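Local coordinates for signal recognition 54 kDa protein (Pyrococcus furiosus, PDB 3DM5), which is the SRP54 subunit of the signal recognition particle, joining a helical bundle, a P-loop GTPase-type domain and a helical signal peptide binding domain, at residues K327-A339 with K376-P390. Residues are numbered along the deposited sequence; the frame is centred on the assembly and turned at random.
Sequences KFTLKDMYAQLEA and KVIMDSMTEEELLNP
L330 and L387 meet where the first turn of helix 330-339 rests on the short helix 384-388, a packing of helix against helix inside the signal peptide binding (M) domain of SRP54. The two axes pass 9.0 Å apart at 77°, so this short helix meets only the start of helix 330-339, while residues 376-380 receive Y334 further along. T329 and D332 close that start with a capping box; separately, L330 N reaches across in a weak hydrogen bond to L387 O.

L330 can be followed outward. Its CB lies by L387 O and 3.8 Å from L387 CD2; CG faces P390 CG, and CD1 lies against CB and CG of the same proline. CD2 touches M379 SD at 3.9 Å, with M382 SD at about a right angle to it and equally near CD1. L415 of helix 409-427 also packs on this leucine, placing it in the domain's apolar interior.

K331 leaves the same turn for a charged partner. Bent at chi2, chi3 and chi4, its chain lays CD against L387 and CE against L388 CD2, and brings NZ 2.6 Å from E384 OE2, nearly along the C-O axis. D285 of a second subunit forms another salt bridge with this ammonium, which therefore has a carboxylate from each chain.

One turn on, Y334 holds CG anti to the backbone N (chi1 -170°), which sends the ring out along residues 376-380, its CD1 side by M379 in an oblique Met-aromatic contact. At the ring edge, Y334 OH donates to the syn lone pair of D380 OD1 across 3.3 Å, while D380 OD2 forms a salt bridge with K376 NZ (2.8 Å), again through its syn lone pair.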
loop_
_atom_site.group_PDB
_atom_site.type_symbol
_atom_site.label_atom_id
_atom_site.label_comp_id
_atom_site.label_asym_id
_atom_site.label_seq_id
_atom_site.Cartn_x
_atom_site.Cartn_y
_atom_site.Cartn_z
ATOM N N LYS A 327 19.488 -14.845 -38.298
ATOM C CA LYS A 327 18.935 -13.656 -37.659
ATOM C C LYS A 327 19.533 -13.492 -36.257
ATOM O O LYS A 327 18.841 -13.605 -35.247
ATOM C CB LYS A 327 17.410 -13.751 -37.597
ATOM N N PHE A 328 20.831 -13.231 -36.215
ATOM C CA PHE A 328 21.582 -13.097 -34.979
ATOM C C PHE A 328 22.242 -11.724 -35.035
ATOM O O PHE A 328 22.774 -11.330 -36.075
ATOM C CB PHE A 328 22.599 -14.241 -34.889
ATOM C CG PHE A 328 23.664 -14.068 -33.835
ATOM C CD1 PHE A 328 23.468 -14.543 -32.550
ATOM C CD2 PHE A 328 24.887 -13.495 -34.148
ATOM C CE1 PHE A 328 24.454 -14.416 -31.573
ATOM C CE2 PHE A 328 25.876 -13.365 -33.181
ATOM C CZ PHE A 328 25.657 -13.829 -31.886
ATOM N N THR A 329 22.169 -10.975 -33.938
ATOM C CA THR A 329 22.599 -9.581 -33.949
ATOM C C THR A 329 23.646 -9.294 -32.899
ATOM O O THR A 329 23.952 -10.135 -32.045
ATOM C CB THR A 329 21.431 -8.610 -33.689
ATOM O OG1 THR A 329 21.105 -8.622 -32.293
ATOM C CG2 THR A 329 20.196 -8.988 -34.512
ATOM N N LEU A 330 24.180 -8.079 -32.971
ATOM C CA LEU A 330 25.161 -7.601 -32.009
ATOM C C LEU A 330 24.555 -7.518 -30.624
ATOM O O LEU A 330 25.265 -7.571 -29.624
ATOM C CB LEU A 330 25.693 -6.236 -32.437
ATOM C CG LEU A 330 26.941 -6.299 -33.313
ATOM C CD1 LEU A 330 26.863 -5.275 -34.424
ATOM C CD2 LEU A 330 28.163 -6.079 -32.449
ATOM N N LYS A 331 23.236 -7.384 -30.577
ATOM C CA LYS A 331 22.522 -7.361 -29.312
ATOM C C LYS A 331 22.501 -8.772 -28.731
ATOM O O LYS A 331 22.791 -8.975 -27.554
ATOM C CB LYS A 331 21.097 -6.852 -29.517
ATOM C CG LYS A 331 20.626 -5.871 -28.457
ATOM C CD LYS A 331 20.673 -4.428 -28.947
ATOM C CE LYS A 331 19.328 -3.991 -29.515
ATOM N NZ LYS A 331 18.402 -3.499 -28.457
ATOM N N ASP A 332 22.160 -9.745 -29.572
ATOM C CA ASP A 332 22.213 -11.156 -29.194
ATOM C C ASP A 332 23.590 -11.588 -28.659
ATOM O O ASP A 332 23.671 -12.327 -27.678
ATOM C CB ASP A 332 21.818 -12.026 -30.380
ATOM C CG ASP A 332 20.360 -11.866 -30.758
ATOM O OD1 ASP A 332 20.053 -11.794 -31.969
ATOM O OD2 ASP A 332 19.516 -11.812 -29.841
ATOM N N MET A 333 24.661 -11.131 -29.306
ATOM C CA MET A 333 26.023 -11.421 -28.863
ATOM C C MET A 333 26.361 -10.688 -27.558
ATOM O O MET A 333 26.816 -11.299 -26.589
ATOM C CB MET A 333 27.032 -11.053 -29.953
ATOM C CG MET A 333 28.459 -11.501 -29.656
ATOM S SD MET A 333 29.727 -10.570 -30.550
ATOM C CE MET A 333 29.723 -9.031 -29.639
ATOM N N TYR A 334 26.139 -9.376 -27.554
ATOM C CA TYR A 334 26.255 -8.545 -26.352
ATOM C C TYR A 334 25.736 -9.280 -25.133
ATOM O O TYR A 334 26.328 -9.203 -24.061
ATOM C CB TYR A 334 25.447 -7.255 -26.543
ATOM C CG TYR A 334 25.654 -6.175 -25.493
ATOM C CD1 TYR A 334 26.100 -4.905 -25.855
ATOM C CD2 TYR A 334 25.380 -6.410 -24.151
ATOM C CE1 TYR A 334 26.279 -3.905 -24.912
ATOM C CE2 TYR A 334 25.559 -5.412 -23.199
ATOM C CZ TYR A 334 26.008 -4.162 -23.588
ATOM O OH TYR A 334 26.188 -3.168 -22.653
ATOM N N ALA A 335 24.621 -9.983 -25.314
ATOM C CA ALA A 335 23.957 -10.719 -24.244
ATOM C C ALA A 335 24.625 -12.063 -23.951
ATOM O O ALA A 335 24.905 -12.381 -22.799
ATOM C CB ALA A 335 22.490 -10.917 -24.578
ATOM N N GLN A 336 24.870 -12.855 -24.991
ATOM C CA GLN A 336 25.580 -14.120 -24.821
ATOM C C GLN A 336 26.784 -13.916 -23.909
ATOM O O GLN A 336 26.941 -14.607 -22.908
ATOM C CB GLN A 336 26.043 -14.679 -26.168
ATOM C CG GLN A 336 24.928 -15.145 -27.098
ATOM C CD GLN A 336 24.123 -16.299 -26.521
ATOM O OE1 GLN A 336 23.461 -16.160 -25.489
ATOM N NE2 GLN A 336 24.167 -17.443 -27.195
ATOM N N LEU A 337 27.626 -12.950 -24.259
ATOM C CA LEU A 337 28.821 -12.662 -23.480
ATOM C C LEU A 337 28.457 -12.222 -22.069
ATOM O O LEU A 337 28.938 -12.798 -21.092
ATOM C CB LEU A 337 29.677 -11.590 -24.165
ATOM C CG LEU A 337 29.992 -11.769 -25.659
ATOM C CD1 LEU A 337 31.107 -10.814 -26.087
ATOM C CD2 LEU A 337 30.343 -13.220 -26.018
ATOM N N GLU A 338 27.603 -11.205 -21.965
ATOM C CA GLU A 338 27.186 -10.672 -20.666
ATOM C C GLU A 338 26.796 -11.790 -19.702
ATOM O O GLU A 338 27.097 -11.730 -18.510
ATOM C CB GLU A 338 26.019 -9.693 -20.837
ATOM C CG GLU A 338 25.904 -8.623 -19.749
ATOM C CD GLU A 338 27.121 -7.707 -19.685
ATOM O OE1 GLU A 338 28.138 -8.119 -19.089
ATOM O OE2 GLU A 338 27.066 -6.573 -20.220
ATOM N N ALA A 339 26.132 -12.812 -20.227
ATOM C CA ALA A 339 25.733 -13.966 -19.428
ATOM C C ALA A 339 26.923 -14.852 -19.090
ATOM O O ALA A 339 27.001 -15.408 -17.997
ATOM C CB ALA A 339 24.670 -14.775 -20.159
ATOM N N LYS A 376 32.037 -4.514 -24.625
ATOM C CA LYS A 376 30.851 -3.788 -24.207
ATOM C C LYS A 376 31.041 -2.310 -24.508
ATOM O O LYS A 376 30.197 -1.688 -25.140
ATOM C CB LYS A 376 30.585 -3.989 -22.718
ATOM C CG LYS A 376 29.417 -3.173 -22.203
ATOM C CD LYS A 376 29.184 -3.399 -20.719
ATOM C CE LYS A 376 28.003 -2.575 -20.211
ATOM N NZ LYS A 376 28.215 -1.104 -20.363
ATOM N N VAL A 377 32.163 -1.757 -24.058
ATOM C CA VAL A 377 32.469 -0.346 -24.280
ATOM C C VAL A 377 32.307 0.063 -25.753
ATOM O O VAL A 377 31.837 1.159 -26.058
ATOM C CB VAL A 377 33.885 0.002 -23.789
ATOM C CG1 VAL A 377 34.222 1.437 -24.115
ATOM C CG2 VAL A 377 33.988 -0.233 -22.301
ATOM N N ILE A 378 32.687 -0.829 -26.660
ATOM C CA ILE A 378 32.599 -0.540 -28.081
ATOM C C ILE A 378 31.145 -0.499 -28.542
ATOM O O ILE A 378 30.732 0.427 -29.239
ATOM C CB ILE A 378 33.399 -1.564 -28.930
ATOM C CG1 ILE A 378 34.902 -1.431 -28.670
ATOM C CG2 ILE A 378 33.112 -1.386 -30.423
ATOM C CD1 ILE A 378 35.753 -2.312 -29.553
ATOM N N MET A 379 30.370 -1.502 -28.144
ATOM C CA MET A 379 28.966 -1.581 -28.528
ATOM C C MET A 379 28.135 -0.427 -27.954
ATOM O O MET A 379 27.155 -0.011 -28.552
ATOM C CB MET A 379 28.377 -2.938 -28.128
ATOM C CG MET A 379 28.820 -4.071 -29.034
ATOM S SD MET A 379 28.173 -5.699 -28.596
ATOM C CE MET A 379 28.896 -5.909 -26.970
ATOM N N ASP A 380 28.538 0.091 -26.798
ATOM C CA ASP A 380 27.880 1.242 -26.197
ATOM C C ASP A 380 28.127 2.497 -27.018
ATOM O O ASP A 380 27.621 3.579 -26.700
ATOM C CB ASP A 380 28.397 1.478 -24.782
ATOM C CG ASP A 380 27.971 0.391 -23.810
ATOM O OD1 ASP A 380 27.173 -0.486 -24.204
ATOM O OD2 ASP A 380 28.439 0.421 -22.651
ATOM N N SER A 381 28.932 2.358 -28.061
ATOM C CA SER A 381 29.197 3.475 -28.941
ATOM C C SER A 381 28.552 3.222 -30.296
ATOM O O SER A 381 28.651 4.035 -31.220
ATOM C CB SER A 381 30.691 3.707 -29.094
ATOM O OG SER A 381 30.912 4.782 -29.986
ATOM N N MET A 382 27.891 2.079 -30.406
ATOM C CA MET A 382 27.148 1.775 -31.608
ATOM C C MET A 382 25.703 2.258 -31.448
ATOM O O MET A 382 25.208 2.446 -30.325
ATOM C CB MET A 382 27.202 0.277 -31.916
ATOM C CG MET A 382 28.618 -0.295 -32.083
ATOM S SD MET A 382 28.618 -2.014 -32.652
ATOM C CE MET A 382 30.341 -2.215 -33.063
ATOM N N THR A 383 25.037 2.471 -32.578
ATOM C CA THR A 383 23.648 2.873 -32.559
ATOM C C THR A 383 22.778 1.634 -32.595
ATOM O O THR A 383 23.276 0.518 -32.761
ATOM C CB THR A 383 23.291 3.783 -33.746
ATOM O OG1 THR A 383 23.439 3.068 -34.986
ATOM C CG2 THR A 383 24.184 4.999 -33.739
ATOM N N GLU A 384 21.477 1.837 -32.436
ATOM C CA GLU A 384 20.518 0.744 -32.428
ATOM C C GLU A 384 20.572 0.029 -33.760
ATOM O O GLU A 384 20.697 -1.192 -33.811
ATOM C CB GLU A 384 19.097 1.278 -32.156
ATOM C CG GLU A 384 18.189 0.315 -31.434
ATOM C CD GLU A 384 18.739 -0.169 -30.086
ATOM O OE1 GLU A 384 19.624 0.487 -29.488
ATOM O OE2 GLU A 384 18.263 -1.224 -29.619
ATOM N N GLU A 385 20.498 0.803 -34.839
ATOM C CA GLU A 385 20.433 0.228 -36.184
ATOM C C GLU A 385 21.673 -0.600 -36.494
ATOM O O GLU A 385 21.595 -1.581 -37.227
ATOM C CB GLU A 385 20.275 1.320 -37.237
ATOM C CG GLU A 385 21.480 2.225 -37.336
ATOM C CD GLU A 385 21.380 3.198 -38.485
ATOM O OE1 GLU A 385 20.723 2.846 -39.500
ATOM O OE2 GLU A 385 21.966 4.304 -38.358
ATOM N N GLU A 386 22.810 -0.187 -35.945
ATOM C CA GLU A 386 24.055 -0.950 -36.054
ATOM C C GLU A 386 24.002 -2.242 -35.250
ATOM O O GLU A 386 24.324 -3.303 -35.762
ATOM C CB GLU A 386 25.268 -0.103 -35.633
ATOM C CG GLU A 386 25.546 1.062 -36.580
ATOM C CD GLU A 386 26.581 2.035 -36.033
ATOM O OE1 GLU A 386 26.809 2.026 -34.804
ATOM O OE2 GLU A 386 27.164 2.813 -36.828
ATOM N N LEU A 387 23.594 -2.154 -33.987
ATOM C CA LEU A 387 23.455 -3.351 -33.164
ATOM C C LEU A 387 22.470 -4.347 -33.782
ATOM O O LEU A 387 22.626 -5.563 -33.646
ATOM C CB LEU A 387 23.052 -2.988 -31.732
ATOM C CG LEU A 387 24.045 -2.098 -30.989
ATOM C CD1 LEU A 387 23.430 -1.624 -29.698
ATOM C CD2 LEU A 387 25.330 -2.836 -30.720
ATOM N N LEU A 388 21.469 -3.838 -34.484
ATOM C CA LEU A 388 20.425 -4.715 -35.004
ATOM C C LEU A 388 20.741 -5.237 -36.405
ATOM O O LEU A 388 20.256 -6.295 -36.804
ATOM C CB LEU A 388 19.054 -4.025 -34.947
ATOM C CG LEU A 388 18.601 -3.714 -33.516
ATOM C CD1 LEU A 388 17.271 -2.977 -33.467
ATOM C CD2 LEU A 388 18.528 -5.004 -32.722
ATOM N N ASN A 389 21.564 -4.494 -37.137
ATOM C CA ASN A 389 22.007 -4.887 -38.478
ATOM C C ASN A 389 23.482 -4.571 -38.622
ATOM O O ASN A 389 23.841 -3.506 -39.114
ATOM C CB ASN A 389 21.230 -4.124 -39.553
ATOM C CG ASN A 389 19.755 -4.026 -39.242
ATOM O OD1 ASN A 389 19.010 -4.991 -39.418
ATOM N ND2 ASN A 389 19.320 -2.857 -38.765
ATOM N N PRO A 390 24.343 -5.485 -38.160
ATOM C CA PRO A 390 25.790 -5.258 -38.203
ATOM C C PRO A 390 26.288 -5.110 -39.644
ATOM O O PRO A 390 27.147 -4.267 -39.912
ATOM C CB PRO A 390 26.357 -6.520 -37.543
ATOM C CG PRO A 390 25.236 -7.050 -36.712
ATOM C CD PRO A 390 24.003 -6.755 -37.499
#